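Local structure of N-acetylgalactosaminyltransferase 7 (6IWR) at residues A[413-418]-A[449-454]; A[294-299]-A[456-461]; A[300-305]-A[355-360]. The protein is a glycosyltransferase that combines a family 2-type domain of the GT-A clan with a ricin-type beta-trefoil lectin domain. All blocks are in the same frame, centred on the assembly; numbering follows the deposited sequence.

Contact 1. Residues A[413-418]-A[449-454]; sequences WDEYKD and SFKWFM
W413 and F450 bring the backbones nearest, 5.3 Å from CA to CA, where the chain leaving helix 400-412 passes the first turn of helix 450-457. D414 has broken from helical angles with a positive phi (44°), and its carboxylate meets the helix start: F450 N donates to D414 OD2 over 2.8 Å, reaching its syn side but 34° out of the carboxylate plane. S449 is the N-cap residue, its OG accepting from W452 N. The F450 ring, with CG anti to the backbone N (chi1 -164°), fits between two aromatic residues. Over one face lie W413 CA and the five-membered ring of W413, an offset stack with centroids 4.3 Å apart. An F450 edge turns to the face of Y416, with F450 CD2 3.6 Å from Y416 CD1; M454 CG lies over that same Y416 face. K451 runs past the Y416 edge through CD, and K451 NZ donates to Y416 OH at 2.8 Å while also pairing with E455. D414 OD1 forms a salt bridge to R442 of helix 436-444. Beyond the cluster, W413 and F450 both meet W296 of strand 292-296 and Y361 of helix 355-365.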
loop_
_atom_site.group_PDB
_atom_site.type_symbol
_atom_site.label_atom_id
_atom_site.label_comp_id
_atom_site.label_asym_id
_atom_site.label_seq_id
_atom_site.Cartn_x
_atom_site.Cartn_y
_atom_site.Cartn_z
ATOM N N TRP A 413 -14.764 14.990 26.920
ATOM C CA TRP A 413 -15.860 15.014 25.953
ATOM C C TRP A 413 -17.248 14.900 26.571
ATOM O O TRP A 413 -18.236 14.984 25.832
ATOM C CB TRP A 413 -15.722 13.888 24.927
ATOM C CG TRP A 413 -14.763 14.138 23.819
ATOM C CD1 TRP A 413 -13.656 14.952 23.844
ATOM C CD2 TRP A 413 -14.809 13.562 22.502
ATOM N NE1 TRP A 413 -13.010 14.915 22.625
ATOM C CE2 TRP A 413 -13.689 14.066 21.785
ATOM C CE3 TRP A 413 -15.681 12.672 21.860
ATOM C CZ2 TRP A 413 -13.429 13.714 20.458
ATOM C CZ3 TRP A 413 -15.421 12.321 20.546
ATOM C CH2 TRP A 413 -14.299 12.839 19.857
ATOM N N ASP A 414 -17.355 14.693 27.879
ATOM C CA ASP A 414 -18.658 14.542 28.511
ATOM C C ASP A 414 -19.588 13.630 27.722
ATOM O O ASP A 414 -19.228 12.496 27.385
ATOM C CB ASP A 414 -19.347 15.888 28.695
ATOM C CG ASP A 414 -18.465 16.903 29.375
ATOM O OD1 ASP A 414 -17.571 16.486 30.138
ATOM O OD2 ASP A 414 -18.654 18.117 29.124
ATOM N N GLU A 415 -20.792 14.130 27.425
ATOM C CA GLU A 415 -21.830 13.317 26.809
ATOM C C GLU A 415 -21.350 12.892 25.436
ATOM O O GLU A 415 -21.833 11.903 24.870
ATOM C CB GLU A 415 -23.167 14.067 26.720
ATOM C CG GLU A 415 -23.101 15.534 26.302
ATOM C CD GLU A 415 -23.445 16.478 27.449
ATOM O OE1 GLU A 415 -24.084 17.536 27.200
ATOM O OE2 GLU A 415 -23.087 16.142 28.600
ATOM N N TYR A 416 -20.390 13.625 24.889
ATOM C CA TYR A 416 -19.914 13.258 23.568
ATOM C C TYR A 416 -19.110 11.972 23.561
ATOM O O TYR A 416 -18.848 11.461 22.467
ATOM C CB TYR A 416 -19.100 14.395 22.964
ATOM C CG TYR A 416 -19.975 15.490 22.416
ATOM C CD1 TYR A 416 -20.687 16.340 23.272
ATOM C CD2 TYR A 416 -20.111 15.669 21.041
ATOM C CE1 TYR A 416 -21.508 17.342 22.764
ATOM C CE2 TYR A 416 -20.922 16.653 20.526
ATOM C CZ TYR A 416 -21.620 17.491 21.392
ATOM O OH TYR A 416 -22.434 18.485 20.878
ATOM N N LYS A 417 -18.735 11.417 24.728
ATOM C CA LYS A 417 -18.046 10.127 24.690
ATOM C C LYS A 417 -18.854 9.093 23.910
ATOM O O LYS A 417 -18.269 8.273 23.197
ATOM C CB LYS A 417 -17.699 9.600 26.095
ATOM C CG LYS A 417 -18.795 9.496 27.139
ATOM C CD LYS A 417 -18.200 9.057 28.491
ATOM C CE LYS A 417 -18.095 10.211 29.522
ATOM N NZ LYS A 417 -18.228 9.670 30.924
ATOM N N ASP A 418 -20.191 9.154 23.980
ATOM C CA ASP A 418 -21.048 8.232 23.226
ATOM C C ASP A 418 -20.703 8.212 21.742
ATOM O O ASP A 418 -20.716 7.147 21.109
ATOM C CB ASP A 418 -22.524 8.611 23.391
ATOM C CG ASP A 418 -22.982 8.569 24.824
ATOM O OD1 ASP A 418 -22.246 8.015 25.668
ATOM O OD2 ASP A 418 -24.074 9.111 25.096
ATOM N N SER A 449 -17.962 23.118 29.802
ATOM C CA SER A 449 -18.443 21.832 29.323
ATOM C C SER A 449 -18.028 21.587 27.875
ATOM O O SER A 449 -17.840 22.517 27.083
ATOM C CB SER A 449 -19.961 21.773 29.416
ATOM O OG SER A 449 -20.508 22.749 28.541
ATOM N N PHE A 450 -17.901 20.313 27.519
ATOM C CA PHE A 450 -17.633 20.042 26.124
ATOM C C PHE A 450 -18.803 20.476 25.254
ATOM O O PHE A 450 -18.629 20.719 24.054
ATOM C CB PHE A 450 -17.299 18.567 25.925
ATOM C CG PHE A 450 -16.640 18.281 24.595
ATOM C CD1 PHE A 450 -15.332 18.652 24.359
ATOM C CD2 PHE A 450 -17.348 17.679 23.577
ATOM C CE1 PHE A 450 -14.734 18.415 23.141
ATOM C CE2 PHE A 450 -16.761 17.440 22.356
ATOM C CZ PHE A 450 -15.450 17.794 22.142
ATOM N N LYS A 451 -19.990 20.595 25.837
ATOM C CA LYS A 451 -21.153 21.028 25.076
ATOM C C LYS A 451 -21.029 22.509 24.685
ATOM O O LYS A 451 -21.289 22.890 23.532
ATOM C CB LYS A 451 -22.405 20.736 25.914
ATOM C CG LYS A 451 -23.744 20.744 25.193
ATOM C CD LYS A 451 -23.744 19.860 23.954
ATOM C CE LYS A 451 -24.982 20.124 23.089
ATOM N NZ LYS A 451 -24.930 19.408 21.787
ATOM N N TRP A 452 -20.606 23.363 25.629
ATOM C CA TRP A 452 -20.263 24.743 25.271
ATOM C C TRP A 452 -19.226 24.762 24.162
ATOM O O TRP A 452 -19.404 25.416 23.129
ATOM C CB TRP A 452 -19.754 25.508 26.496
ATOM C CG TRP A 452 -19.098 26.819 26.166
ATOM C CD1 TRP A 452 -19.692 28.061 26.085
ATOM C CD2 TRP A 452 -17.715 27.021 25.876
ATOM N NE1 TRP A 452 -18.757 29.011 25.757
ATOM C CE2 TRP A 452 -17.538 28.397 25.608
ATOM C CE3 TRP A 452 -16.613 26.166 25.776
ATOM C CZ2 TRP A 452 -16.293 28.934 25.263
ATOM C CZ3 TRP A 452 -15.380 26.704 25.441
ATOM C CH2 TRP A 452 -15.228 28.075 25.195
ATOM N N PHE A 453 -18.141 24.031 24.357
ATOM C CA PHE A 453 -17.061 24.026 23.377
ATOM C C PHE A 453 -17.579 23.698 21.979
ATOM O O PHE A 453 -17.243 24.389 21.011
ATOM C CB PHE A 453 -15.995 23.034 23.824
ATOM C CG PHE A 453 -14.881 22.849 22.853
ATOM C CD1 PHE A 453 -13.961 23.868 22.625
ATOM C CD2 PHE A 453 -14.724 21.630 22.192
ATOM C CE1 PHE A 453 -12.901 23.670 21.752
ATOM C CE2 PHE A 453 -13.676 21.428 21.301
ATOM C CZ PHE A 453 -12.758 22.448 21.082
ATOM N N MET A 454 -18.420 22.663 21.857
ATOM C CA MET A 454 -18.883 22.241 20.541
ATOM C C MET A 454 -19.822 23.261 19.912
ATOM O O MET A 454 -19.952 23.322 18.682
ATOM C CB MET A 454 -19.579 20.887 20.634
ATOM C CG MET A 454 -18.668 19.658 20.555
ATOM S SD MET A 454 -17.707 19.603 19.026
ATOM C CE MET A 454 -16.170 20.026 19.818
HETATM O O HOH W 1 -20.735 18.914 28.224
#

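Contact 2. Residues A[294-299]-A[456-461]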
loop_
_atom_site.group_PDB
_atom_site.type_symbol
_atom_site.label_atom_id
_atom_site.label_comp_id
_atom_site.label_asym_id
_atom_site.label_seq_id
_atom_site.Cartn_x
_atom_site.Cartn_y
_atom_site.Cartn_z
ATOM N N GLY A 294 -8.157 23.456 12.696
ATOM C CA GLY A 294 -7.982 22.058 13.073
ATOM C C GLY A 294 -9.250 21.476 13.684
ATOM O O GLY A 294 -9.964 22.143 14.442
ATOM N N ALA A 295 -9.500 20.209 13.371
ATOM C CA ALA A 295 -10.744 19.546 13.720
ATOM C C ALA A 295 -10.454 18.054 13.900
ATOM O O ALA A 295 -9.295 17.634 13.993
ATOM C CB ALA A 295 -11.811 19.828 12.652
ATOM N N TRP A 296 -11.518 17.252 13.931
ATOM C CA TRP A 296 -11.423 15.819 14.148
ATOM C C TRP A 296 -12.756 15.208 13.755
ATOM O O TRP A 296 -13.774 15.896 13.718
ATOM C CB TRP A 296 -11.097 15.506 15.610
ATOM C CG TRP A 296 -12.119 16.078 16.520
ATOM C CD1 TRP A 296 -13.290 15.493 16.897
ATOM C CD2 TRP A 296 -12.093 17.369 17.145
ATOM N NE1 TRP A 296 -13.998 16.331 17.724
ATOM C CE2 TRP A 296 -13.288 17.492 17.896
ATOM C CE3 TRP A 296 -11.177 18.426 17.148
ATOM C CZ2 TRP A 296 -13.597 18.635 18.637
ATOM C CZ3 TRP A 296 -11.477 19.561 17.886
ATOM C CH2 TRP A 296 -12.681 19.654 18.626
ATOM N N ASP A 297 -12.739 13.914 13.444
ATOM C CA ASP A 297 -13.959 13.124 13.335
ATOM C C ASP A 297 -14.177 12.420 14.678
ATOM O O ASP A 297 -13.369 12.552 15.599
ATOM C CB ASP A 297 -13.882 12.168 12.130
ATOM C CG ASP A 297 -12.907 10.997 12.340
ATOM O OD1 ASP A 297 -12.565 10.678 13.501
ATOM O OD2 ASP A 297 -12.485 10.377 11.325
ATOM N N TRP A 298 -15.247 11.643 14.803
ATOM C CA TRP A 298 -15.631 11.116 16.108
ATOM C C TRP A 298 -14.907 9.826 16.492
ATOM O O TRP A 298 -15.166 9.276 17.574
ATOM C CB TRP A 298 -17.151 10.972 16.142
ATOM C CG TRP A 298 -17.688 12.321 15.859
ATOM C CD1 TRP A 298 -18.231 12.776 14.686
ATOM C CD2 TRP A 298 -17.618 13.453 16.729
ATOM N NE1 TRP A 298 -18.545 14.115 14.795
ATOM C CE2 TRP A 298 -18.174 14.549 16.040
ATOM C CE3 TRP A 298 -17.140 13.643 18.035
ATOM C CZ2 TRP A 298 -18.273 15.802 16.605
ATOM C CZ3 TRP A 298 -17.254 14.894 18.607
ATOM C CH2 TRP A 298 -17.802 15.959 17.890
ATOM N N SER A 299 -13.996 9.351 15.648
ATOM C CA SER A 299 -12.964 8.411 16.071
ATOM C C SER A 299 -11.729 9.133 16.582
ATOM O O SER A 299 -10.779 8.482 17.043
ATOM C CB SER A 299 -12.581 7.476 14.925
ATOM O OG SER A 299 -12.681 8.156 13.696
ATOM N N GLU A 456 -19.996 26.786 20.705
ATOM C CA GLU A 456 -19.462 28.139 20.647
ATOM C C GLU A 456 -18.169 28.232 19.843
ATOM O O GLU A 456 -18.034 29.116 18.988
ATOM C CB GLU A 456 -19.235 28.659 22.074
ATOM C CG GLU A 456 -18.641 30.054 22.152
ATOM C CD GLU A 456 -19.471 31.073 21.411
ATOM O OE1 GLU A 456 -18.876 31.996 20.803
ATOM O OE2 GLU A 456 -20.710 30.934 21.431
ATOM N N ILE A 457 -17.194 27.360 20.089
ATOM C CA ILE A 457 -15.930 27.521 19.397
ATOM C C ILE A 457 -15.678 26.464 18.302
ATOM O O ILE A 457 -14.956 26.765 17.340
ATOM C CB ILE A 457 -14.744 27.620 20.390
ATOM C CG1 ILE A 457 -14.114 26.279 20.643
ATOM C CG2 ILE A 457 -15.121 28.343 21.712
ATOM C CD1 ILE A 457 -12.824 26.140 19.874
ATOM N N ALA A 458 -16.315 25.286 18.353
ATOM C CA ALA A 458 -16.112 24.231 17.351
ATOM C C ALA A 458 -17.384 23.940 16.545
ATOM O O ALA A 458 -17.569 22.849 15.998
ATOM C CB ALA A 458 -15.592 22.950 17.994
ATOM N N TYR A 459 -18.227 24.967 16.417
ATOM C CA TYR A 459 -19.542 24.979 15.780
ATOM C C TYR A 459 -19.556 24.486 14.329
ATOM O O TYR A 459 -20.644 24.308 13.781
ATOM C CB TYR A 459 -20.078 26.415 15.844
ATOM C CG TYR A 459 -19.075 27.361 15.221
ATOM C CD1 TYR A 459 -18.986 27.484 13.843
ATOM C CD2 TYR A 459 -18.172 28.083 16.002
ATOM C CE1 TYR A 459 -18.069 28.313 13.260
ATOM C CE2 TYR A 459 -17.247 28.918 15.419
ATOM C CZ TYR A 459 -17.195 29.023 14.040
ATOM O OH TYR A 459 -16.269 29.846 13.421
ATOM N N ASP A 460 -18.405 24.271 13.683
ATOM C CA ASP A 460 -18.425 23.835 12.284
ATOM C C ASP A 460 -18.104 22.361 12.078
ATOM O O ASP A 460 -18.276 21.866 10.956
ATOM C CB ASP A 460 -17.456 24.651 11.412
ATOM C CG ASP A 460 -16.110 24.860 12.062
ATOM O OD1 ASP A 460 -16.010 24.586 13.273
ATOM O OD2 ASP A 460 -15.160 25.317 11.382
ATOM N N ILE A 461 -17.677 21.637 13.112
ATOM C CA ILE A 461 -17.179 20.285 12.880
ATOM C C ILE A 461 -18.298 19.354 12.417
ATOM O O ILE A 461 -18.137 18.608 11.442
ATOM C CB ILE A 461 -16.487 19.741 14.133
ATOM C CG1 ILE A 461 -15.157 20.463 14.307
ATOM C CG2 ILE A 461 -16.370 18.211 14.039
ATOM C CD1 ILE A 461 -14.479 20.187 15.619
#
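I461 meets A295, W296 and W298 through CG1, CG2 and CD1. CD1 sits over the face of the W296 six-membered ring, 3.5 Å from its centroid and 13° off the ring normal, a CH-pi contact. I461 CG1, anti to the carbonyl carbon (chi1 -72°), lies 3.8 Å from A295 CB, and the extended chi2 (170°) carries CD1 on to the indole of W296. The other branch, I461 CG2, lies 3.5 Å from W296 O and 4.0 Å from W298 CZ2. A458 CB adds a looser, oblique touch 4.4 Å from W296 CH2. A type I beta turn from A458 to I461, closed by I461 N donating to A458 O at 3.1 Å, sets both aliphatic groups toward the strand. That strand, 292-296, is one arm of a two-stranded antiparallel hairpin with 302-306, and the chain bends away after W296 in an Asx turn. There D297 OD1 accepts from S299 N at 2.9 Å and from S299 OG, both from the same side of the carboxylate plane, and also from L301 N. Further out, W298 NE1 donates to Y465 O, which helps to position the indole whose CZ2 meets I461 CG2. D460 OD1 makes a salt bridge to R293 and Y459 OH bonds to T308 and E311, tying the turn to the hairpin and to helix 309-313.

Contact 3. Residues A[300-305]-A[355-360]; sequences MLWKRV and ENFEIS
F357 reaches from the first turns of helix 355-365 to the bend that leads into strand 302-306, where M300 and W302 receive it. Its CG is anti to the carbonyl carbon (chi1 -62°), and the ring comes in past M300, the two side chains sliding by each other in opposite directions. M300 CG is 3.4 Å from F357 CD2, and M300 SD is 3.7 Å from the same carbon; the sulfur stands oblique to the ring, 4.7 Å from its centroid, in a Met-aromatic contact. The methionine is extended as far as SD and bends only at chi3 (-99°), which places CE; the side chain also packs on Y405, V408 and V409 of helix 400-412. The outer rim of F357 meets W302: W302 CA lies near the phenyl plane, 3.8 Å from F357 CZ. F357 CE1 in turn lies near the indole plane, at its edge, 4.1 Å from W302 CE3. On the side of the phenyl plane opposite M300 CG, N356 has its CG between the backbone N and the carbonyl carbon (chi1 60°), and N356 ND2 stands 3.4 Å above the plane, over the ring centre. Its hydrogen bond goes to M327 O, which helps keep ND2 over the phenyl, with W302 CE3 also near. Within the helix, S360 OG donates to N356 O at 2.7 Å, beside the backbone bond from S360 N to the same oxygen. The hairpin strand continues past W302, pairing K303 with A295 and V305 with R293. The whole is a beta hairpin and the bend before its second strand packed, mainly through F357, on a helix that probably belongs to the GT-A-type domain, with the W302 side chain about 11 Å from the bound manganese ion.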
loop_
_atom_site.group_PDB
_atom_site.type_symbol
_atom_site.label_atom_id
_atom_site.label_comp_id
_atom_site.label_asym_id
_atom_site.label_seq_id
_atom_site.Cartn_x
_atom_site.Cartn_y
_atom_site.Cartn_z
ATOM N N MET A 300 -11.749 10.465 16.517
ATOM C CA MET A 300 -10.677 11.333 16.984
ATOM C C MET A 300 -9.467 11.302 16.051
ATOM O O MET A 300 -8.333 11.469 16.491
ATOM C CB MET A 300 -10.254 11.007 18.417
ATOM C CG MET A 300 -9.512 12.172 19.048
ATOM S SD MET A 300 -8.953 11.974 20.751
ATOM C CE MET A 300 -10.212 12.823 21.672
ATOM N N LEU A 301 -9.699 11.092 14.761
ATOM C CA LEU A 301 -8.663 11.306 13.768
ATOM C C LEU A 301 -8.594 12.785 13.404
ATOM O O LEU A 301 -9.620 13.441 13.187
ATOM C CB LEU A 301 -8.926 10.472 12.520
ATOM C CG LEU A 301 -8.948 8.974 12.810
ATOM C CD1 LEU A 301 -9.109 8.239 11.499
ATOM C CD2 LEU A 301 -7.697 8.529 13.598
ATOM N N TRP A 302 -7.374 13.299 13.348
ATOM C CA TRP A 302 -7.123 14.673 12.964
ATOM C C TRP A 302 -7.703 14.988 11.588
ATOM O O TRP A 302 -7.548 14.207 10.652
ATOM C CB TRP A 302 -5.613 14.895 12.977
ATOM C CG TRP A 302 -5.188 16.113 12.293
ATOM C CD1 TRP A 302 -4.655 16.207 11.039
ATOM C CD2 TRP A 302 -5.261 17.443 12.807
ATOM N NE1 TRP A 302 -4.388 17.519 10.751
ATOM C CE2 TRP A 302 -4.756 18.297 11.819
ATOM C CE3 TRP A 302 -5.700 17.995 14.014
ATOM C CZ2 TRP A 302 -4.678 19.667 11.994
ATOM C CZ3 TRP A 302 -5.623 19.361 14.182
ATOM C CH2 TRP A 302 -5.115 20.180 13.177
ATOM N N LYS A 303 -8.351 16.148 11.465
ATOM C CA LYS A 303 -8.986 16.602 10.231
ATOM C C LYS A 303 -8.828 18.119 10.123
ATOM O O LYS A 303 -8.662 18.818 11.131
ATOM C CB LYS A 303 -10.489 16.257 10.186
ATOM C CG LYS A 303 -10.865 14.778 10.215
ATOM C CD LYS A 303 -10.561 14.054 8.915
ATOM C CE LYS A 303 -10.915 12.564 9.022
ATOM N NZ LYS A 303 -10.444 11.762 7.835
ATOM N N ARG A 304 -8.897 18.641 8.897
ATOM C CA ARG A 304 -8.801 20.085 8.695
ATOM C C ARG A 304 -10.024 20.595 7.942
ATOM O O ARG A 304 -10.498 19.956 7.000
ATOM C CB ARG A 304 -7.509 20.463 7.949
ATOM C CG ARG A 304 -6.240 20.147 8.742
ATOM C CD ARG A 304 -4.974 20.275 7.875
ATOM N NE ARG A 304 -4.548 21.669 7.691
ATOM C CZ ARG A 304 -4.620 22.346 6.545
ATOM N NH1 ARG A 304 -5.099 21.755 5.448
ATOM N NH2 ARG A 304 -4.208 23.612 6.493
ATOM N N VAL A 305 -10.547 21.742 8.361
ATOM C CA VAL A 305 -11.719 22.284 7.680
ATOM C C VAL A 305 -11.448 23.743 7.343
ATOM O O VAL A 305 -10.662 24.409 8.027
ATOM C CB VAL A 305 -12.998 22.132 8.522
ATOM C CG1 VAL A 305 -13.228 20.668 8.913
ATOM C CG2 VAL A 305 -12.942 23.057 9.738
ATOM N N GLU A 355 -2.402 13.688 22.246
ATOM C CA GLU A 355 -1.949 14.774 23.091
ATOM C C GLU A 355 -2.387 16.084 22.502
ATOM O O GLU A 355 -2.658 17.015 23.210
ATOM C CB GLU A 355 -0.435 14.795 23.273
ATOM C CG GLU A 355 0.317 13.789 22.455
ATOM C CD GLU A 355 0.573 14.251 21.055
ATOM O OE1 GLU A 355 1.033 15.381 20.874
ATOM O OE2 GLU A 355 0.325 13.464 20.138
ATOM N N ASN A 356 -2.381 16.167 21.186
ATOM C CA ASN A 356 -2.710 17.401 20.517
ATOM C C ASN A 356 -4.123 17.823 20.840
ATOM O O ASN A 356 -4.402 18.981 21.038
ATOM C CB ASN A 356 -2.526 17.253 19.009
ATOM C CG ASN A 356 -3.389 16.170 18.411
ATOM O OD1 ASN A 356 -3.325 15.034 18.812
ATOM N ND2 ASN A 356 -4.186 16.526 17.440
ATOM N N PHE A 357 -5.016 16.856 20.859
ATOM C CA PHE A 357 -6.382 17.063 21.264
ATOM C C PHE A 357 -6.556 17.411 22.734
ATOM O O PHE A 357 -7.311 18.282 23.067
ATOM C CB PHE A 357 -7.214 15.857 20.878
ATOM C CG PHE A 357 -7.263 15.618 19.408
ATOM C CD1 PHE A 357 -7.634 16.619 18.553
ATOM C CD2 PHE A 357 -6.939 14.393 18.884
ATOM C CE1 PHE A 357 -7.679 16.406 17.201
ATOM C CE2 PHE A 357 -6.982 14.172 17.535
ATOM C CZ PHE A 357 -7.354 15.179 16.693
ATOM N N GLU A 358 -5.819 16.733 23.595
ATOM C CA GLU A 358 -5.911 16.933 25.024
ATOM C C GLU A 358 -5.517 18.333 25.485
ATOM O O GLU A 358 -6.221 18.931 26.277
ATOM C CB GLU A 358 -5.028 15.909 25.720
ATOM C CG GLU A 358 -5.359 15.690 27.174
ATOM C CD GLU A 358 -4.301 16.199 28.114
ATOM O OE1 GLU A 358 -3.170 16.396 27.690
ATOM O OE2 GLU A 358 -4.613 16.410 29.285
ATOM N N ILE A 359 -4.417 18.862 24.958
ATOM C CA ILE A 359 -3.993 20.224 25.257
ATOM C C ILE A 359 -4.949 21.231 24.637
ATOM O O ILE A 359 -5.235 22.270 25.247
ATOM C CB ILE A 359 -2.535 20.435 24.794
ATOM C CG1 ILE A 359 -1.956 21.739 25.349
ATOM C CG2 ILE A 359 -2.446 20.465 23.279
ATOM C CD1 ILE A 359 -1.742 21.734 26.814
ATOM N N SER A 360 -5.483 20.938 23.438
ATOM C CA SER A 360 -6.490 21.819 22.832
ATOM C C SER A 360 -7.734 21.949 23.710
ATOM O O SER A 360 -8.168 23.065 24.023
ATOM C CB SER A 360 -6.895 21.310 21.452
ATOM O OG SER A 360 -5.785 21.236 20.588
#

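Overall arrangement
The three contacts lie close together, contacts 2 and 3 with centres 9 Å apart, contacts 1 and 2 11 Å, and contacts 1 and 3 14 Å. Residues 294-299 and 456-461 close a long loop of chain within which contact 3 comes first and contact 1 follows. Contacts 2 and 3 share the antiparallel hairpin of strands 292-296 and 302-306, where A295 N probably bonds to K303 O; contacts 1 and 2 share helix 450-457, with M454 and F453 packing on W296. W413 bridges to M300 of contact 3. Helix 450-457 and the chain at W413 are thereby packed against the hairpin and the bend at its turn, which fall in the glycosyltransferase family 2 range.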